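Local coordinates for protein putative citrate lyase, alfa subunit (Streptococcus mutans, PDB 2HJ0) that belongs to the citrate lyase alpha-subunit family and is built on two mixed, largely parallel beta-sheets flanked by helices, at residues K93-E107 / G116-V130. Numbering follows the deposited sequence.
Sequences KDISIAPSSIANVHE and GVVTNITSSGLRDKV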
loop_
_atom_site.group_PDB
_atom_site.type_symbol
_atom_site.label_atom_id
_atom_site.label_comp_id
_atom_site.label_asym_id
_atom_site.label_seq_id
_atom_site.Cartn_x
_atom_site.Cartn_y
_atom_site.Cartn_z
ATOM N N LYS A 93 -23.457 -20.448 -11.088
ATOM C CA LYS A 93 -23.850 -20.942 -9.772
ATOM C C LYS A 93 -22.696 -21.513 -8.961
ATOM O O LYS A 93 -21.556 -21.561 -9.425
ATOM C CB LYS A 93 -24.948 -22.007 -9.898
ATOM C CG LYS A 93 -26.312 -21.475 -10.342
ATOM C CD LYS A 93 -27.428 -22.498 -10.095
ATOM C CE LYS A 93 -28.798 -21.930 -10.445
ATOM N NZ LYS A 93 -29.909 -22.880 -10.123
ATOM N N ASP A 94 -23.014 -21.932 -7.736
ATOM C CA ASP A 94 -22.038 -22.506 -6.816
ATOM C C ASP A 94 -20.925 -21.497 -6.539
ATOM O O ASP A 94 -19.744 -21.855 -6.469
ATOM C CB ASP A 94 -21.464 -23.794 -7.416
ATOM C CG ASP A 94 -20.632 -24.595 -6.421
ATOM O OD1 ASP A 94 -21.083 -24.781 -5.263
ATOM O OD2 ASP A 94 -19.528 -25.055 -6.813
ATOM N N ILE A 95 -21.317 -20.232 -6.391
ATOM C CA ILE A 95 -20.365 -19.163 -6.123
ATOM C C ILE A 95 -20.149 -19.009 -4.637
ATOM O O ILE A 95 -21.084 -19.121 -3.847
ATOM C CB ILE A 95 -20.842 -17.805 -6.697
ATOM C CG1 ILE A 95 -20.772 -17.850 -8.225
ATOM C CG2 ILE A 95 -19.973 -16.663 -6.170
ATOM C CD1 ILE A 95 -19.404 -18.207 -8.743
ATOM N N SER A 96 -18.898 -18.768 -4.262
ATOM C CA SER A 96 -18.546 -18.593 -2.859
ATOM C C SER A 96 -18.452 -17.094 -2.571
ATOM O O SER A 96 -17.638 -16.387 -3.156
ATOM C CB SER A 96 -17.215 -19.285 -2.585
ATOM O OG SER A 96 -17.084 -19.523 -1.209
ATOM N N ILE A 97 -19.285 -16.621 -1.662
ATOM C CA ILE A 97 -19.334 -15.207 -1.336
ATOM C C ILE A 97 -18.449 -14.844 -0.118
ATOM O O ILE A 97 -18.458 -15.530 0.914
ATOM C CB ILE A 97 -20.833 -14.821 -1.104
ATOM C CG1 ILE A 97 -21.108 -13.368 -1.439
ATOM C CG2 ILE A 97 -21.218 -15.030 0.362
ATOM C CD1 ILE A 97 -22.539 -12.993 -1.112
ATOM N N ALA A 98 -17.661 -13.782 -0.249
ATOM C CA ALA A 98 -16.792 -13.361 0.844
ATOM C C ALA A 98 -16.865 -11.853 1.114
ATOM O O ALA A 98 -15.861 -11.141 1.031
ATOM C CB ALA A 98 -15.350 -13.782 0.563
ATOM N N PRO A 99 -18.069 -11.342 1.428
ATOM C CA PRO A 99 -18.244 -9.911 1.714
ATOM C C PRO A 99 -17.690 -9.558 3.097
ATOM O O PRO A 99 -17.766 -10.367 4.021
ATOM C CB PRO A 99 -19.758 -9.732 1.648
ATOM C CG PRO A 99 -20.258 -11.045 2.184
ATOM C CD PRO A 99 -19.363 -12.052 1.495
ATOM N N SER A 100 -17.120 -8.363 3.241
ATOM C CA SER A 100 -16.603 -7.938 4.537
ATOM C C SER A 100 -17.734 -7.983 5.574
ATOM O O SER A 100 -17.475 -8.211 6.753
ATOM C CB SER A 100 -16.000 -6.541 4.443
ATOM O OG SER A 100 -16.922 -5.605 3.933
ATOM N N SER A 101 -18.978 -7.763 5.143
ATOM C CA SER A 101 -20.131 -7.868 6.038
ATOM C C SER A 101 -21.416 -7.757 5.236
ATOM O O SER A 101 -21.399 -7.260 4.119
ATOM C CB SER A 101 -20.090 -6.816 7.147
ATOM O OG SER A 101 -20.925 -7.195 8.244
ATOM N N ILE A 102 -22.527 -8.224 5.797
ATOM C CA ILE A 102 -23.809 -8.219 5.085
ATOM C C ILE A 102 -24.882 -7.376 5.773
ATOM O O ILE A 102 -25.129 -7.528 6.967
ATOM C CB ILE A 102 -24.315 -9.697 4.906
ATOM C CG1 ILE A 102 -23.394 -10.445 3.934
ATOM C CG2 ILE A 102 -25.722 -9.729 4.367
ATOM C CD1 ILE A 102 -23.609 -11.928 3.903
ATOM N N ALA A 103 -25.528 -6.491 5.022
ATOM C CA ALA A 103 -26.578 -5.639 5.595
ATOM C C ALA A 103 -27.982 -6.131 5.200
ATOM O O ALA A 103 -28.107 -7.111 4.473
ATOM C CB ALA A 103 -26.376 -4.184 5.140
ATOM N N ASN A 104 -29.029 -5.455 5.684
ATOM C CA ASN A 104 -30.410 -5.836 5.376
ATOM C C ASN A 104 -30.806 -5.569 3.924
ATOM O O ASN A 104 -31.633 -6.280 3.345
ATOM C CB ASN A 104 -31.418 -5.114 6.276
ATOM C CG ASN A 104 -31.334 -5.544 7.735
ATOM O OD1 ASN A 104 -31.395 -6.732 8.075
ATOM N ND2 ASN A 104 -31.207 -4.560 8.611
ATOM N N VAL A 105 -30.223 -4.547 3.319
ATOM C CA VAL A 105 -30.561 -4.216 1.946
ATOM C C VAL A 105 -30.104 -5.348 1.043
ATOM O O VAL A 105 -30.478 -5.408 -0.128
ATOM C CB VAL A 105 -29.877 -2.902 1.519
ATOM C CG1 VAL A 105 -28.358 -3.092 1.474
ATOM C CG2 VAL A 105 -30.408 -2.454 0.172
ATOM N N HIS A 106 -29.289 -6.240 1.599
ATOM C CA HIS A 106 -28.781 -7.378 0.854
ATOM C C HIS A 106 -29.775 -8.541 0.839
ATOM O O HIS A 106 -29.391 -9.681 0.610
ATOM C CB HIS A 106 -27.444 -7.836 1.452
ATOM C CG HIS A 106 -26.320 -6.869 1.225
ATOM N ND1 HIS A 106 -25.360 -6.605 2.180
ATOM C CD2 HIS A 106 -26.000 -6.114 0.148
ATOM C CE1 HIS A 106 -24.498 -5.727 1.699
ATOM N NE2 HIS A 106 -24.863 -5.412 0.469
ATOM N N GLU A 107 -31.050 -8.247 1.070
ATOM C CA GLU A 107 -32.089 -9.280 1.089
ATOM C C GLU A 107 -32.106 -10.167 -0.156
ATOM O O GLU A 107 -32.300 -11.381 -0.058
ATOM C CB GLU A 107 -33.460 -8.642 1.264
ATOM C CG GLU A 107 -34.562 -9.616 1.644
ATOM C CD GLU A 107 -35.945 -9.012 1.452
ATOM O OE1 GLU A 107 -36.326 -8.779 0.276
ATOM O OE2 GLU A 107 -36.649 -8.757 2.466
ATOM N N GLY A 116 -29.293 -21.893 -5.481
ATOM C CA GLY A 116 -27.934 -22.383 -5.646
ATOM C C GLY A 116 -26.907 -21.441 -6.249
ATOM O O GLY A 116 -25.794 -21.866 -6.559
ATOM N N VAL A 117 -27.251 -20.170 -6.426
ATOM C CA VAL A 117 -26.283 -19.232 -7.001
ATOM C C VAL A 117 -25.122 -19.016 -6.035
ATOM O O VAL A 117 -23.966 -18.943 -6.451
ATOM C CB VAL A 117 -26.918 -17.869 -7.321
ATOM C CG1 VAL A 117 -25.874 -16.957 -7.928
ATOM C CG2 VAL A 117 -28.076 -18.049 -8.291
ATOM N N VAL A 118 -25.451 -18.903 -4.750
ATOM C CA VAL A 118 -24.462 -18.738 -3.693
ATOM C C VAL A 118 -24.546 -19.989 -2.812
ATOM O O VAL A 118 -25.621 -20.356 -2.329
ATOM C CB VAL A 118 -24.743 -17.472 -2.837
ATOM C CG1 VAL A 118 -23.652 -17.304 -1.778
ATOM C CG2 VAL A 118 -24.812 -16.236 -3.727
ATOM N N THR A 119 -23.407 -20.634 -2.596
ATOM C CA THR A 119 -23.351 -21.875 -1.832
ATOM C C THR A 119 -22.533 -21.801 -0.548
ATOM O O THR A 119 -22.589 -22.710 0.278
ATOM C CB THR A 119 -22.768 -22.983 -2.729
ATOM O OG1 THR A 119 -21.540 -22.522 -3.322
ATOM C CG2 THR A 119 -23.748 -23.325 -3.842
ATOM N N ASN A 120 -21.753 -20.730 -0.404
ATOM C CA ASN A 120 -20.911 -20.505 0.772
ATOM C C ASN A 120 -20.803 -19.011 1.044
ATOM O O ASN A 120 -20.651 -18.204 0.126
ATOM C CB ASN A 120 -19.508 -21.084 0.570
ATOM C CG ASN A 120 -19.492 -22.591 0.613
ATOM O OD1 ASN A 120 -20.075 -23.246 -0.240
ATOM N ND2 ASN A 120 -18.830 -23.153 1.611
ATOM N N ILE A 121 -20.865 -18.655 2.318
ATOM C CA ILE A 121 -20.808 -17.260 2.734
ATOM C C ILE A 121 -19.855 -17.070 3.909
ATOM O O ILE A 121 -19.803 -17.904 4.807
ATOM C CB ILE A 121 -22.205 -16.778 3.198
ATOM C CG1 ILE A 121 -23.253 -17.038 2.105
ATOM C CG2 ILE A 121 -22.148 -15.303 3.574
ATOM C CD1 ILE A 121 -24.695 -16.704 2.534
ATOM N N THR A 122 -19.095 -15.981 3.894
ATOM C CA THR A 122 -18.210 -15.657 5.013
ATOM C C THR A 122 -18.224 -14.141 5.215
ATOM O O THR A 122 -18.167 -13.380 4.242
ATOM C CB THR A 122 -16.753 -16.145 4.792
ATOM O OG1 THR A 122 -15.974 -15.816 5.948
ATOM C CG2 THR A 122 -16.124 -15.511 3.548
ATOM N N SER A 123 -18.361 -13.705 6.465
ATOM C CA SER A 123 -18.354 -12.276 6.774
ATOM C C SER A 123 -18.454 -11.982 8.259
ATOM O O SER A 123 -18.387 -12.885 9.101
ATOM C CB SER A 123 -19.471 -11.536 6.031
ATOM O OG SER A 123 -20.732 -11.756 6.612
ATOM N N SER A 124 -18.596 -10.698 8.569
ATOM C CA SER A 124 -18.693 -10.254 9.946
ATOM C C SER A 124 -20.096 -10.517 10.463
ATOM O O SER A 124 -20.281 -11.093 11.538
ATOM C CB SER A 124 -18.353 -8.760 10.035
ATOM O OG SER A 124 -18.642 -8.234 11.321
ATOM N N GLY A 125 -21.091 -10.109 9.686
ATOM C CA GLY A 125 -22.459 -10.312 10.115
ATOM C C GLY A 125 -23.433 -10.563 8.988
ATOM O O GLY A 125 -23.077 -10.526 7.815
ATOM N N LEU A 126 -24.679 -10.817 9.338
ATOM C CA LEU A 126 -25.670 -11.072 8.317
ATOM C C LEU A 126 -26.867 -10.151 8.526
ATOM O O LEU A 126 -27.658 -9.937 7.609
ATOM C CB LEU A 126 -26.090 -12.548 8.375
ATOM C CG LEU A 126 -24.950 -13.572 8.303
ATOM C CD1 LEU A 126 -25.487 -14.946 8.627
ATOM C CD2 LEU A 126 -24.304 -13.547 6.928
ATOM N N ARG A 127 -26.971 -9.594 9.732
ATOM C CA ARG A 127 -28.062 -8.695 10.128
ATOM C C ARG A 127 -29.406 -9.410 10.131
ATOM O O ARG A 127 -29.477 -10.620 9.938
ATOM C CB ARG A 127 -28.144 -7.453 9.223
ATOM C CG ARG A 127 -26.955 -6.490 9.316
ATOM C CD ARG A 127 -26.617 -6.085 10.760
ATOM N NE ARG A 127 -25.333 -5.374 10.864
ATOM C CZ ARG A 127 -24.701 -5.121 12.011
ATOM N NH1 ARG A 127 -23.544 -4.472 12.009
ATOM N NH2 ARG A 127 -25.223 -5.525 13.166
ATOM N N ASP A 128 -30.464 -8.634 10.342
ATOM C CA ASP A 128 -31.840 -9.124 10.425
ATOM C C ASP A 128 -32.329 -10.103 9.354
ATOM O O ASP A 128 -32.485 -11.296 9.621
ATOM C CB ASP A 128 -32.793 -7.923 10.485
ATOM C CG ASP A 128 -32.444 -6.946 11.614
ATOM O OD1 ASP A 128 -32.379 -7.376 12.795
ATOM O OD2 ASP A 128 -32.245 -5.744 11.325
ATOM N N LYS A 129 -32.585 -9.589 8.154
ATOM C CA LYS A 129 -33.096 -10.389 7.043
ATOM C C LYS A 129 -32.253 -11.590 6.606
ATOM O O LYS A 129 -32.703 -12.733 6.709
ATOM C CB LYS A 129 -33.362 -9.480 5.840
ATOM C CG LYS A 129 -34.167 -8.249 6.200
ATOM C CD LYS A 129 -34.898 -7.669 5.004
ATOM C CE LYS A 129 -35.772 -6.501 5.440
ATOM N NZ LYS A 129 -36.625 -6.869 6.618
ATOM N N VAL A 130 -31.045 -11.348 6.108
ATOM C CA VAL A 130 -30.200 -12.458 5.673
ATOM C C VAL A 130 -29.949 -13.431 6.823
ATOM O O VAL A 130 -30.015 -14.646 6.642
ATOM C CB VAL A 130 -28.836 -11.967 5.128
ATOM C CG1 VAL A 130 -27.966 -13.160 4.738
ATOM C CG2 VAL A 130 -29.052 -11.063 3.928
HETATM O O HOH W 1 -23.905 -5.765 8.709
#
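Asn104 grips helix 127-135 at two points: its OD1 accepts the backbone N of Lys129 (3.1 Å, N-H...O 158°), and its ND2 reaches OD2 of Asp128 on the anti side (3.1 Å). Amide and carboxylate planes lie only 8° apart. At the far end, Thr119 OG1 donates to Asp94 OD1 (3.0 Å) from above the carboxylate plane; Asp94 CG, swung anti to the backbone N (chi1 -169°), brings the carboxylate back to the threonine. Between them, strands 95-99 and 118-123 pair in parallel, Ile97 N bonding to Asn120 O (2.8 Å) and Ile95 O taking Thr119 N. Beyond the strands, Ile102 N meets Gly125 O, and a water bridges Ile102 O to Arg127 NE; the Arg127 side chain also approaches a bound citric acid, probably from the crystallisation liquor. Ile102 CD1 lies against Leu126 CD2 (3.5 Å) and Ile121 CG2, while its CG2 meets Val130 CG2 (3.6 Å). Ile97 CB packs on Val118 CG1 (3.8 Å), on the sheet face where Leu109 of crossover helix 109-114 touches Val118. In this beta-alpha-beta unit, backbone bonds thus join the strands side by side, while the Asn104 amide and the water fix the loop after strand 95-99 against Arg127-Lys129.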